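PDB 6K93: type III effector XopAI from Xanthomonas citri, which probably acts inside host plant cells during infection, through a domain of the mono-ADP-ribosyltransferase fold that appears to bind arginine-containing peptides. Local coordinates for residues A[218-223]-A[247-252]; A[263-268]-A[309-314]; A[86-91]-A[123-128]; A[118-123]-A[164-169]. All blocks are in the same frame, centred on the assembly; numbering follows the deposited sequence.

Contact 1 (A[218-223]-A[247-252]); sequences GTVFTG and FAASET
The hydroxyl of Thr222 donates to the backbone carbonyl of Ala248, OG1 to O 2.7 Å, from a position tilted 18° out of the carbonyl plane. The hydroxyl oxygen is closely packed: the methyl CB of Ala249 lies 3.2 Å from Thr222 OG1, and CZ of the Phe247 ring approaches it obliquely. With chi1 at -54°, OG1 is turned opposite the carbonyl carbon of its own residue, which brings it down onto the second strand while CG2 lies beyond the Ala248 oxygen, nearly in line with its C=O bond, near Phe247 CE1. One residue earlier the backbones join. Phe221 N donates to Ser250 O at 2.9 Å, and Ser250 N returns the bond to Phe221 O at 2.7 Å. This reciprocal pair makes a single antiparallel hydrogen-bonded bridge; the strand directions diverge by 112°, so no second bridge follows. Strand 218-224 is an outermost strand of the five-stranded mixed sheet and strand 247-250 of the three-stranded antiparallel one, so the bridge lies where the two sheets of the ADP-ribosyltransferase fold meet. Beneath it, Val220 CG2 presses on Ala249 CB at 3.4 Å, closer than two methyl carbons usually come, and Val286 of strand 285-288 also packs against this valine. Beyond the bridge a water takes over the pairing, donating to both Thr219 O and Glu251 O at 2.6 Å each. The Phe221 ring leans over the turn, its edge facing the Glu251 carbonyl, and Ser250 OG fastens that turn by donating to Thr252 O at 2.7 Å, in the carbonyl plane and on a lone pair.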
loop_
_atom_site.group_PDB
_atom_site.type_symbol
_atom_site.label_atom_id
_atom_site.label_comp_id
_atom_site.label_asym_id
_atom_site.label_seq_id
_atom_site.Cartn_x
_atom_site.Cartn_y
_atom_site.Cartn_z
ATOM N N GLY A 218 13.125 3.151 -13.397
ATOM C CA GLY A 218 14.386 3.543 -12.799
ATOM C C GLY A 218 14.597 2.749 -11.534
ATOM O O GLY A 218 13.764 1.937 -11.145
ATOM N N THR A 219 15.730 2.995 -10.901
ATOM C CA THR A 219 16.098 2.319 -9.669
ATOM C C THR A 219 15.521 3.100 -8.500
ATOM O O THR A 219 15.711 4.317 -8.406
ATOM C CB THR A 219 17.616 2.230 -9.551
ATOM O OG1 THR A 219 18.155 1.567 -10.702
ATOM C CG2 THR A 219 18.016 1.498 -8.295
ATOM N N VAL A 220 14.829 2.398 -7.598
ATOM C CA VAL A 220 14.224 3.042 -6.439
ATOM C C VAL A 220 14.819 2.437 -5.167
ATOM O O VAL A 220 15.263 1.287 -5.151
ATOM C CB VAL A 220 12.677 2.968 -6.437
ATOM C CG1 VAL A 220 12.107 3.741 -7.629
ATOM C CG2 VAL A 220 12.175 1.516 -6.461
ATOM N N PHE A 221 14.827 3.235 -4.097
ATOM C CA PHE A 221 15.633 2.971 -2.918
ATOM C C PHE A 221 14.746 2.807 -1.695
ATOM O O PHE A 221 13.806 3.579 -1.490
ATOM C CB PHE A 221 16.644 4.126 -2.734
ATOM C CG PHE A 221 17.493 4.359 -3.946
ATOM C CD1 PHE A 221 18.603 3.594 -4.167
ATOM C CD2 PHE A 221 17.109 5.301 -4.887
ATOM C CE1 PHE A 221 19.353 3.785 -5.330
ATOM C CE2 PHE A 221 17.867 5.497 -6.039
ATOM C CZ PHE A 221 18.957 4.725 -6.237
ATOM N N THR A 222 15.083 1.809 -0.886
ATOM C CA THR A 222 14.361 1.499 0.331
ATOM C C THR A 222 15.335 1.146 1.442
ATOM O O THR A 222 16.364 0.514 1.214
ATOM C CB THR A 222 13.429 0.287 0.110
ATOM O OG1 THR A 222 12.586 0.514 -1.008
ATOM C CG2 THR A 222 12.572 -0.014 1.353
ATOM N N GLY A 223 14.965 1.518 2.658
ATOM C CA GLY A 223 15.649 1.040 3.843
ATOM C C GLY A 223 14.630 0.670 4.900
ATOM O O GLY A 223 13.710 1.456 5.134
ATOM N N PHE A 247 5.204 -2.556 -0.734
ATOM C CA PHE A 247 6.629 -2.268 -0.669
ATOM C C PHE A 247 6.887 -0.850 -1.163
ATOM O O PHE A 247 6.575 -0.513 -2.314
ATOM C CB PHE A 247 7.409 -3.247 -1.532
ATOM C CG PHE A 247 8.903 -3.061 -1.478
ATOM C CD1 PHE A 247 9.599 -3.220 -0.278
ATOM C CD2 PHE A 247 9.605 -2.755 -2.628
ATOM C CE1 PHE A 247 10.985 -3.064 -0.252
ATOM C CE2 PHE A 247 10.978 -2.597 -2.587
ATOM C CZ PHE A 247 11.664 -2.753 -1.412
ATOM N N ALA A 248 7.380 -0.006 -0.278
ATOM C CA ALA A 248 7.627 1.389 -0.597
ATOM C C ALA A 248 9.099 1.654 -0.857
ATOM O O ALA A 248 9.995 1.026 -0.286
ATOM C CB ALA A 248 7.151 2.303 0.527
ATOM N N ALA A 249 9.333 2.608 -1.741
ATOM C CA ALA A 249 10.670 3.037 -2.107
ATOM C C ALA A 249 10.646 4.514 -2.447
ATOM O O ALA A 249 9.604 5.135 -2.520
ATOM C CB ALA A 249 11.193 2.209 -3.286
ATOM N N SER A 250 11.826 5.080 -2.660
ATOM C CA SER A 250 11.989 6.481 -3.021
ATOM C C SER A 250 12.741 6.584 -4.346
ATOM O O SER A 250 13.682 5.828 -4.599
ATOM C CB SER A 250 12.724 7.215 -1.906
ATOM O OG SER A 250 13.038 8.540 -2.260
ATOM N N GLU A 251 12.298 7.532 -5.189
ATOM C CA GLU A 251 13.010 7.812 -6.432
ATOM C C GLU A 251 14.387 8.382 -6.150
ATOM O O GLU A 251 15.304 8.246 -6.969
ATOM C CB GLU A 251 12.223 8.791 -7.274
ATOM C CG GLU A 251 10.879 8.292 -7.712
ATOM C CD GLU A 251 10.072 9.351 -8.457
ATOM O OE1 GLU A 251 10.677 10.275 -8.998
ATOM O OE2 GLU A 251 8.847 9.214 -8.478
ATOM N N THR A 252 14.545 9.053 -5.016
ATOM C CA THR A 252 15.783 9.701 -4.628
ATOM C C THR A 252 16.404 8.964 -3.453
ATOM O O THR A 252 15.699 8.384 -2.614
ATOM C CB THR A 252 15.515 11.173 -4.272
ATOM O OG1 THR A 252 14.432 11.261 -3.336
ATOM C CG2 THR A 252 15.134 11.955 -5.509
HETATM O O HOH W 1 15.625 6.804 -9.165
#

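Contact 2 (A[263-268]-A[309-314])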
loop_
_atom_site.group_PDB
_atom_site.type_symbol
_atom_site.label_atom_id
_atom_site.label_comp_id
_atom_site.label_asym_id
_atom_site.label_seq_id
_atom_site.Cartn_x
_atom_site.Cartn_y
_atom_site.Cartn_z
ATOM N N GLU A 263 18.821 -2.592 3.176
ATOM C CA GLU A 263 18.595 -1.646 2.093
ATOM C C GLU A 263 18.240 -2.410 0.835
ATOM O O GLU A 263 18.655 -3.554 0.653
ATOM C CB GLU A 263 19.809 -0.775 1.802
ATOM C CG GLU A 263 20.099 0.202 2.914
ATOM C CD GLU A 263 21.396 0.977 2.719
ATOM O OE1 GLU A 263 22.142 0.724 1.737
ATOM O OE2 GLU A 263 21.665 1.866 3.555
ATOM N N TRP A 264 17.490 -1.756 -0.052
ATOM C CA TRP A 264 17.219 -2.312 -1.358
ATOM C C TRP A 264 17.516 -1.291 -2.446
ATOM O O TRP A 264 17.270 -0.099 -2.277
ATOM C CB TRP A 264 15.761 -2.686 -1.566
ATOM C CG TRP A 264 15.087 -3.764 -0.816
ATOM C CD1 TRP A 264 14.612 -4.907 -1.367
ATOM C CD2 TRP A 264 14.644 -3.758 0.554
ATOM N NE1 TRP A 264 13.927 -5.644 -0.427
ATOM C CE2 TRP A 264 13.937 -4.964 0.760
ATOM C CE3 TRP A 264 14.782 -2.869 1.623
ATOM C CZ2 TRP A 264 13.366 -5.304 1.992
ATOM C CZ3 TRP A 264 14.236 -3.218 2.856
ATOM C CH2 TRP A 264 13.530 -4.415 3.025
ATOM N N GLU A 265 17.966 -1.791 -3.591
ATOM C CA GLU A 265 17.950 -1.070 -4.855
ATOM C C GLU A 265 17.075 -1.882 -5.784
ATOM O O GLU A 265 17.449 -3.001 -6.136
ATOM C CB GLU A 265 19.343 -0.906 -5.461
ATOM C CG GLU A 265 20.256 -0.009 -4.677
ATOM C CD GLU A 265 21.543 0.392 -5.467
ATOM O OE1 GLU A 265 22.471 0.794 -4.805
ATOM O OE2 GLU A 265 21.535 0.251 -6.687
ATOM N N SER A 266 15.897 -1.374 -6.120
ATOM C CA SER A 266 14.930 -2.106 -6.931
ATOM C C SER A 266 14.689 -1.399 -8.256
ATOM O O SER A 266 14.344 -0.207 -8.292
ATOM C CB SER A 266 13.585 -2.259 -6.225
ATOM O OG SER A 266 13.703 -2.787 -4.907
ATOM N N ASN A 267 14.832 -2.144 -9.345
ATOM C CA ASN A 267 14.527 -1.585 -10.650
ATOM C C ASN A 267 13.037 -1.654 -10.880
ATOM O O ASN A 267 12.461 -2.738 -10.920
ATOM C CB ASN A 267 15.291 -2.324 -11.742
ATOM C CG ASN A 267 16.762 -2.049 -11.676
ATOM O OD1 ASN A 267 17.193 -0.905 -11.797
ATOM N ND2 ASN A 267 17.541 -3.087 -11.432
ATOM N N SER A 268 12.422 -0.495 -11.014
ATOM C CA SER A 268 10.991 -0.390 -11.227
ATOM C C SER A 268 10.683 -0.295 -12.707
ATOM O O SER A 268 11.405 0.365 -13.463
ATOM C CB SER A 268 10.449 0.851 -10.519
ATOM O OG SER A 268 9.088 1.056 -10.786
ATOM N N LYS A 309 21.967 -5.933 1.764
ATOM C CA LYS A 309 21.573 -5.018 0.701
ATOM C C LYS A 309 21.086 -5.844 -0.481
ATOM O O LYS A 309 21.831 -6.671 -1.033
ATOM C CB LYS A 309 22.709 -4.098 0.278
ATOM C CG LYS A 309 22.223 -3.109 -0.743
ATOM C CD LYS A 309 23.236 -2.022 -0.998
ATOM C CE LYS A 309 22.747 -1.108 -2.095
ATOM N NZ LYS A 309 23.767 -0.053 -2.410
ATOM N N ILE A 310 19.828 -5.630 -0.856
ATOM C CA ILE A 310 19.155 -6.450 -1.851
ATOM C C ILE A 310 19.071 -5.678 -3.154
ATOM O O ILE A 310 18.554 -4.562 -3.177
ATOM C CB ILE A 310 17.748 -6.834 -1.365
ATOM C CG1 ILE A 310 17.838 -7.598 -0.041
ATOM C CG2 ILE A 310 16.994 -7.607 -2.440
ATOM C CD1 ILE A 310 16.563 -7.558 0.743
ATOM N N TYR A 311 19.563 -6.272 -4.231
ATOM C CA TYR A 311 19.419 -5.737 -5.577
ATOM C C TYR A 311 18.401 -6.588 -6.315
ATOM O O TYR A 311 18.565 -7.804 -6.404
ATOM C CB TYR A 311 20.750 -5.755 -6.319
ATOM C CG TYR A 311 21.832 -4.931 -5.661
ATOM C CD1 TYR A 311 22.534 -5.409 -4.569
ATOM C CD2 TYR A 311 22.146 -3.664 -6.135
ATOM C CE1 TYR A 311 23.519 -4.669 -3.968
ATOM C CE2 TYR A 311 23.137 -2.921 -5.546
ATOM C CZ TYR A 311 23.820 -3.421 -4.465
ATOM O OH TYR A 311 24.821 -2.680 -3.885
ATOM N N GLN A 312 17.324 -5.975 -6.773
ATOM C CA GLN A 312 16.288 -6.746 -7.438
ATOM C C GLN A 312 15.683 -5.921 -8.553
ATOM O O GLN A 312 15.794 -4.693 -8.574
ATOM C CB GLN A 312 15.205 -7.197 -6.455
ATOM C CG GLN A 312 14.496 -6.062 -5.771
ATOM C CD GLN A 312 13.445 -6.505 -4.777
ATOM O OE1 GLN A 312 13.293 -7.705 -4.498
ATOM N NE2 GLN A 312 12.727 -5.546 -4.223
ATOM N N SER A 313 15.055 -6.624 -9.485
ATOM C CA SER A 313 14.449 -6.025 -10.667
ATOM C C SER A 313 13.017 -6.489 -10.825
ATOM O O SER A 313 12.761 -7.693 -10.874
ATOM C CB SER A 313 15.243 -6.389 -11.933
ATOM O OG SER A 313 16.547 -5.846 -11.864
ATOM N N GLN A 314 12.085 -5.540 -10.926
ATOM C CA GLN A 314 10.695 -5.900 -11.163
ATOM C C GLN A 314 10.555 -6.610 -12.502
ATOM O O GLN A 314 11.158 -6.207 -13.514
ATOM C CB GLN A 314 9.809 -4.667 -11.131
ATOM C CG GLN A 314 8.352 -4.999 -11.206
ATOM C CD GLN A 314 7.475 -3.781 -11.314
ATOM O OE1 GLN A 314 7.951 -2.662 -11.507
ATOM N NE2 GLN A 314 6.173 -3.993 -11.169
HETATM O O HOH W 2 21.732 1.445 -0.691
#
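One face of the Trp264 indole carries Ile310 CD1, which sits 3.8 Å from the centroid of the five-membered ring and 25° off its normal, a CH-pi contact displaced toward the rim. Around the same indole, Phe247 and Tyr235 meet it edge-to-face. The amide of Gln312 comes in obliquely near Trp264 CD1, and its NE2 donates to Ser266 OG at 3.0 Å with the hydroxyl almost in the amide plane. On the other face of the sheet, the Glu265 carboxylate lies alongside the Tyr311 ring, their planes 57° apart. Lys309, extended throughout from chi1 -176° onward, reaches across to that carboxylate: NZ is 2.9 Å from Glu265 OE1, a salt bridge made on the anti side and out of the carboxylate plane. Farther along, Asn267 ND2 donates to Ser313 OG at 3.0 Å, while its OD1 accepts from Thr219. The ladder beneath is parallel and in register from Glu263-Lys309 to Asn267-Ser313, starting with Ile310 N to Glu263 O at 2.8 Å, and it joins two inner strands of the mixed sheet. The chemistry thus divides by face: a buried face of Trp264, Ile310, Ser266 and Gln312, and a partly exposed face where the Glu265-Lys309 pair lies beside Tyr311. A water donates to Glu263 OE1 and weakly accepts from Lys309 NZ; Lys309 is thus paired directly with Glu265, with Glu263 joined to it only by this weak link and probably longer-range attraction.

Contact 3 (A[86-91]-A[123-128]); sequences PLVELN and FKTALI
Thr125 OG1 donates to the carbonyl of Val88 at 2.7 Å, in the carbonyl plane and on a lone pair, and this bond anchors an irregular chain segment to a helix. Its chi1 of -65° sets OG1 opposite the carbonyl carbon of its own residue, pointing at the loop, while CG2 is turned to the side where Leu90 packs. The tight part is centred here: Leu87 CB comes within 3.5 Å of Thr125 OG1 on one flank, and Leu90 CG reaches 4.0 Å from Thr125 CG2 on the other, both leucine side chains running antiparallel to that of the threonine. Leu87 CD1 goes on to Ile128 CG2 at 3.8 Å, one helical turn farther, and Leu90 CD1 rests on the buried Ala126 CB at 4.3 Å. Toward solvent the contact thins. Leu87 CD2 only brushes the aliphatic CE of Lys124, 4.0 Å away, the two chains crossing at about a right angle. A water enters beside Leu87 and Val88, donating to Thr125 OG1 at 2.7 Å and weakly accepting from Val88 N, so the hydroxyl is gripped by both carbonyl and water. Segment 86-91, which precedes helix 95-109, thus runs over the outside of helix 117-128; Leu90 extends to Ala194 and His195 of helix 194-209, and Ile128 is backed by Trp143 of helix 136-156.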
loop_
_atom_site.group_PDB
_atom_site.type_symbol
_atom_site.label_atom_id
_atom_site.label_comp_id
_atom_site.label_asym_id
_atom_site.label_seq_id
_atom_site.Cartn_x
_atom_site.Cartn_y
_atom_site.Cartn_z
ATOM N N PRO A 86 -24.378 5.614 10.456
ATOM C CA PRO A 86 -24.141 5.947 9.043
ATOM C C PRO A 86 -22.991 5.187 8.416
ATOM O O PRO A 86 -22.919 5.140 7.179
ATOM C CB PRO A 86 -23.863 7.452 9.079
ATOM C CG PRO A 86 -23.329 7.717 10.472
ATOM C CD PRO A 86 -24.057 6.732 11.366
ATOM N N LEU A 87 -22.106 4.577 9.200
ATOM C CA LEU A 87 -21.032 3.774 8.629
ATOM C C LEU A 87 -21.410 2.305 8.548
ATOM O O LEU A 87 -21.963 1.740 9.496
ATOM C CB LEU A 87 -19.755 3.938 9.454
ATOM C CG LEU A 87 -19.176 5.326 9.534
ATOM C CD1 LEU A 87 -18.042 5.325 10.553
ATOM C CD2 LEU A 87 -18.706 5.804 8.156
ATOM N N VAL A 88 -21.100 1.688 7.414
ATOM C CA VAL A 88 -21.339 0.263 7.268
ATOM C C VAL A 88 -20.361 -0.491 8.159
ATOM O O VAL A 88 -19.178 -0.147 8.234
ATOM C CB VAL A 88 -21.202 -0.138 5.789
ATOM C CG1 VAL A 88 -19.766 0.033 5.312
ATOM C CG2 VAL A 88 -21.683 -1.570 5.582
ATOM N N GLU A 89 -20.853 -1.503 8.876
ATOM C CA GLU A 89 -19.990 -2.300 9.745
ATOM C C GLU A 89 -19.032 -3.110 8.879
ATOM O O GLU A 89 -19.384 -3.561 7.789
ATOM C CB GLU A 89 -20.808 -3.241 10.665
ATOM C CG GLU A 89 -19.945 -3.773 11.839
ATOM C CD GLU A 89 -20.696 -4.682 12.812
ATOM O OE1 GLU A 89 -21.869 -4.981 12.546
ATOM O OE2 GLU A 89 -20.101 -5.095 13.833
ATOM N N LEU A 90 -17.793 -3.251 9.331
ATOM C CA LEU A 90 -16.862 -4.108 8.611
ATOM C C LEU A 90 -17.185 -5.573 8.824
ATOM O O LEU A 90 -17.657 -5.982 9.882
ATOM C CB LEU A 90 -15.411 -3.873 9.040
ATOM C CG LEU A 90 -14.864 -2.490 8.856
ATOM C CD1 LEU A 90 -13.472 -2.451 9.487
ATOM C CD2 LEU A 90 -14.810 -2.109 7.380
ATOM N N ASN A 91 -16.881 -6.369 7.807
ATOM C CA ASN A 91 -17.020 -7.818 7.896
ATOM C C ASN A 91 -15.899 -8.374 8.762
ATOM O O ASN A 91 -14.722 -8.346 8.378
ATOM C CB ASN A 91 -16.990 -8.455 6.510
ATOM C CG ASN A 91 -17.049 -9.971 6.564
ATOM O OD1 ASN A 91 -17.314 -10.565 7.615
ATOM N ND2 ASN A 91 -16.786 -10.607 5.431
ATOM N N PHE A 123 -13.802 0.684 3.168
ATOM C CA PHE A 123 -12.570 1.410 3.454
ATOM C C PHE A 123 -12.871 2.720 4.198
ATOM O O PHE A 123 -12.176 3.088 5.155
ATOM C CB PHE A 123 -11.803 1.661 2.146
ATOM C CG PHE A 123 -10.708 2.673 2.273
ATOM C CD1 PHE A 123 -9.718 2.515 3.225
ATOM C CD2 PHE A 123 -10.666 3.787 1.450
ATOM C CE1 PHE A 123 -8.725 3.451 3.380
ATOM C CE2 PHE A 123 -9.666 4.727 1.595
ATOM C CZ PHE A 123 -8.694 4.570 2.555
ATOM N N LYS A 124 -13.940 3.410 3.821
ATOM C CA LYS A 124 -14.360 4.598 4.567
ATOM C C LYS A 124 -14.565 4.264 6.045
ATOM O O LYS A 124 -14.066 4.972 6.927
ATOM C CB LYS A 124 -15.643 5.190 3.962
ATOM C CG LYS A 124 -16.207 6.353 4.757
ATOM C CD LYS A 124 -17.449 6.928 4.144
ATOM C CE LYS A 124 -17.892 8.129 4.947
ATOM N NZ LYS A 124 -19.089 8.779 4.362
ATOM N N THR A 125 -15.299 3.182 6.334
ATOM C CA THR A 125 -15.475 2.797 7.729
ATOM C C THR A 125 -14.143 2.480 8.386
ATOM O O THR A 125 -13.878 2.916 9.511
ATOM C CB THR A 125 -16.395 1.598 7.842
ATOM O OG1 THR A 125 -17.680 1.989 7.399
ATOM C CG2 THR A 125 -16.480 1.108 9.296
ATOM N N ALA A 126 -13.281 1.732 7.698
ATOM C CA ALA A 126 -12.000 1.360 8.286
ATOM C C ALA A 126 -11.189 2.585 8.660
ATOM O O ALA A 126 -10.591 2.636 9.740
ATOM C CB ALA A 126 -11.211 0.473 7.323
ATOM N N LEU A 127 -11.121 3.566 7.764
ATOM C CA LEU A 127 -10.322 4.745 8.053
ATOM C C LEU A 127 -10.925 5.545 9.201
ATOM O O LEU A 127 -10.215 5.933 10.133
ATOM C CB LEU A 127 -10.175 5.609 6.805
ATOM C CG LEU A 127 -9.122 6.716 6.947
ATOM C CD1 LEU A 127 -8.416 6.985 5.623
ATOM C CD2 LEU A 127 -9.776 8.003 7.471
ATOM N N ILE A 128 -12.238 5.784 9.165
ATOM C CA ILE A 128 -12.842 6.643 10.173
ATOM C C ILE A 128 -12.800 5.995 11.555
ATOM O O ILE A 128 -12.652 6.702 12.565
ATOM C CB ILE A 128 -14.264 7.033 9.723
ATOM C CG1 ILE A 128 -14.155 7.962 8.518
ATOM C CG2 ILE A 128 -15.036 7.675 10.878
ATOM C CD1 ILE A 128 -15.448 8.275 7.832
HETATM O O HOH W 3 -18.955 3.464 5.517
#

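Contact 4 (A[118-123]-A[164-169]); sequences EERKQF and ATEDLV
This is a helix-to-helix contact in the helical part of the chain, where helix 117-128 meets the first turns of helix 165-174. The short axes are 9.9 Å apart and inclined by 39°, and the nearest alpha carbons, those of Arg120 and Glu166, are 6.0 Å apart. Arg120 carries most of it. Its CD lies 3.6 Å from CB of Ala164, the N-cap residue, and the bend at chi3, -66°, swings the guanidinium so that this methyl lies over one of its faces. Glu166 bends too, at chi2, 88°, and folds back across the arginine at about a right angle. Its OE1 stands 3.4 Å from Arg120 NE, a long salt bridge. A water completes the link: in the guanidinium plane, it accepts from Arg120 NE at 2.9 Å and donates to Glu166 OE2 at 2.9 Å. Asp167 stays outside the pair; its carboxylate is held by Ser115 and Ser205, though its charge may still add to the field around the arginine. One turn on, an aromatic ring takes over: Phe123 CE2 approaches the backbone Glu166 O at 3.5 Å and the methyl Val169 CG1 at 4.1 Å, both obliquely, and the ring meets Phe199 edge-to-face and Trp143 with steeply inclined planes. The pairing of a partly exposed Arg-Glu bridge with a buried phenylalanine one turn away is that of amphipathic helices packed together, here with helices 136-156 and 194-209 alongside.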
loop_
_atom_site.group_PDB
_atom_site.type_symbol
_atom_site.label_atom_id
_atom_site.label_comp_id
_atom_site.label_asym_id
_atom_site.label_seq_id
_atom_site.Cartn_x
_atom_site.Cartn_y
_atom_site.Cartn_z
ATOM N N GLU A 118 -18.954 -1.154 -2.739
ATOM C CA GLU A 118 -19.099 -1.659 -1.379
ATOM C C GLU A 118 -17.752 -1.687 -0.648
ATOM O O GLU A 118 -17.660 -1.300 0.520
ATOM C CB GLU A 118 -19.740 -3.049 -1.460
ATOM C CG GLU A 118 -21.198 -3.045 -2.017
ATOM C CD GLU A 118 -21.348 -2.731 -3.510
ATOM O OE1 GLU A 118 -20.399 -2.929 -4.312
ATOM O OE2 GLU A 118 -22.450 -2.285 -3.897
ATOM N N GLU A 119 -16.681 -2.092 -1.335
ATOM C CA GLU A 119 -15.354 -2.090 -0.714
ATOM C C GLU A 119 -14.875 -0.679 -0.403
ATOM O O GLU A 119 -14.166 -0.468 0.591
ATOM C CB GLU A 119 -14.365 -2.824 -1.629
ATOM C CG GLU A 119 -14.651 -4.315 -1.647
ATOM C CD GLU A 119 -13.987 -5.092 -2.781
ATOM O OE1 GLU A 119 -13.469 -4.480 -3.714
ATOM O OE2 GLU A 119 -14.024 -6.350 -2.701
ATOM N N ARG A 120 -15.208 0.292 -1.258
ATOM C CA ARG A 120 -14.835 1.671 -0.977
ATOM C C ARG A 120 -15.548 2.193 0.263
ATOM O O ARG A 120 -14.955 2.943 1.046
ATOM C CB ARG A 120 -15.106 2.529 -2.215
ATOM C CG ARG A 120 -14.262 2.037 -3.379
ATOM C CD ARG A 120 -14.198 3.011 -4.531
ATOM N NE ARG A 120 -15.457 3.251 -5.227
ATOM C CZ ARG A 120 -15.851 2.610 -6.320
ATOM N NH1 ARG A 120 -15.108 1.640 -6.827
ATOM N NH2 ARG A 120 -17.003 2.925 -6.879
ATOM N N LYS A 121 -16.807 1.787 0.470
ATOM C CA LYS A 121 -17.529 2.185 1.674
ATOM C C LYS A 121 -16.953 1.481 2.900
ATOM O O LYS A 121 -16.883 2.067 3.987
ATOM C CB LYS A 121 -19.020 1.869 1.515
ATOM C CG LYS A 121 -19.909 2.544 2.548
ATOM C CD LYS A 121 -21.277 1.874 2.592
ATOM C CE LYS A 121 -22.034 2.032 1.279
ATOM N NZ LYS A 121 -23.476 1.698 1.445
ATOM N N GLN A 122 -16.528 0.222 2.744
ATOM C CA GLN A 122 -15.839 -0.475 3.823
ATOM C C GLN A 122 -14.545 0.225 4.178
ATOM O O GLN A 122 -14.212 0.368 5.355
ATOM C CB GLN A 122 -15.578 -1.925 3.432
ATOM C CG GLN A 122 -16.833 -2.783 3.484
ATOM C CD GLN A 122 -16.761 -4.036 2.638
ATOM O OE1 GLN A 122 -15.770 -4.322 1.976
ATOM N NE2 GLN A 122 -17.845 -4.810 2.670
ATOM N N PHE A 123 -13.802 0.684 3.168
ATOM C CA PHE A 123 -12.570 1.410 3.454
ATOM C C PHE A 123 -12.871 2.720 4.198
ATOM O O PHE A 123 -12.176 3.088 5.155
ATOM C CB PHE A 123 -11.803 1.661 2.146
ATOM C CG PHE A 123 -10.708 2.673 2.273
ATOM C CD1 PHE A 123 -9.718 2.515 3.225
ATOM C CD2 PHE A 123 -10.666 3.787 1.450
ATOM C CE1 PHE A 123 -8.725 3.451 3.380
ATOM C CE2 PHE A 123 -9.666 4.727 1.595
ATOM C CZ PHE A 123 -8.694 4.570 2.555
ATOM N N ALA A 164 -11.402 6.032 -8.962
ATOM C CA ALA A 164 -12.366 6.163 -7.880
ATOM C C ALA A 164 -11.793 7.076 -6.819
ATOM O O ALA A 164 -10.647 6.917 -6.435
ATOM C CB ALA A 164 -12.699 4.798 -7.300
ATOM N N THR A 165 -12.578 8.034 -6.340
ATOM C CA THR A 165 -12.035 9.007 -5.401
ATOM C C THR A 165 -11.503 8.327 -4.152
ATOM O O THR A 165 -10.453 8.724 -3.630
ATOM C CB THR A 165 -13.104 10.031 -5.041
ATOM O OG1 THR A 165 -13.625 10.592 -6.244
ATOM C CG2 THR A 165 -12.547 11.136 -4.184
ATOM N N GLU A 166 -12.224 7.314 -3.641
ATOM C CA GLU A 166 -11.769 6.639 -2.436
ATOM C C GLU A 166 -10.469 5.868 -2.668
ATOM O O GLU A 166 -9.687 5.679 -1.739
ATOM C CB GLU A 166 -12.837 5.671 -1.941
ATOM C CG GLU A 166 -14.142 6.331 -1.538
ATOM C CD GLU A 166 -15.124 6.485 -2.694
ATOM O OE1 GLU A 166 -14.762 6.343 -3.871
ATOM O OE2 GLU A 166 -16.318 6.738 -2.384
ATOM N N ASP A 167 -10.216 5.386 -3.880
ATOM C CA ASP A 167 -8.936 4.738 -4.149
ATOM C C ASP A 167 -7.793 5.745 -4.041
ATOM O O ASP A 167 -6.732 5.429 -3.494
ATOM C CB ASP A 167 -8.941 4.101 -5.534
ATOM C CG ASP A 167 -9.780 2.845 -5.618
ATOM O OD1 ASP A 167 -10.266 2.293 -4.587
ATOM O OD2 ASP A 167 -9.971 2.382 -6.771
ATOM N N LEU A 168 -7.986 6.957 -4.575
ATOM C CA LEU A 168 -6.979 7.995 -4.400
ATOM C C LEU A 168 -6.817 8.382 -2.934
ATOM O O LEU A 168 -5.697 8.600 -2.458
ATOM C CB LEU A 168 -7.338 9.224 -5.227
ATOM C CG LEU A 168 -7.277 9.088 -6.761
ATOM C CD1 LEU A 168 -7.703 10.386 -7.435
ATOM C CD2 LEU A 168 -5.873 8.696 -7.198
ATOM N N VAL A 169 -7.924 8.425 -2.186
ATOM C CA VAL A 169 -7.833 8.681 -0.749
ATOM C C VAL A 169 -6.989 7.610 -0.062
ATOM O O VAL A 169 -6.202 7.902 0.840
ATOM C CB VAL A 169 -9.241 8.781 -0.127
ATOM C CG1 VAL A 169 -9.166 8.793 1.395
ATOM C CG2 VAL A 169 -9.964 10.016 -0.624
HETATM O O HOH W 4 -17.638 4.877 -4.093
#

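In the fold
From the N terminus, the 86-91 segment lies against helix 117-128 in contact 3, closing a loop that holds helix 95-109. Contact 4 opens on the same helix before contact 3 has closed and spans helix 136-156, so the two cross and share Phe123; they tie the N-terminal segment and helix 165-174 to helix 117-128. Contact 1 follows in series, closing a loop through helix 228-234, and contact 2 opens after it, spanning strands 272-273, 285-288 and 293-301. Val220 N to Ser266 O, 2.7 Å, a probable hydrogen bond, continues the mixed sheet, while Phe247 on Trp264 links it to the smaller sheet. Contacts 1 and 4 lie on opposite sides of the chain's centre.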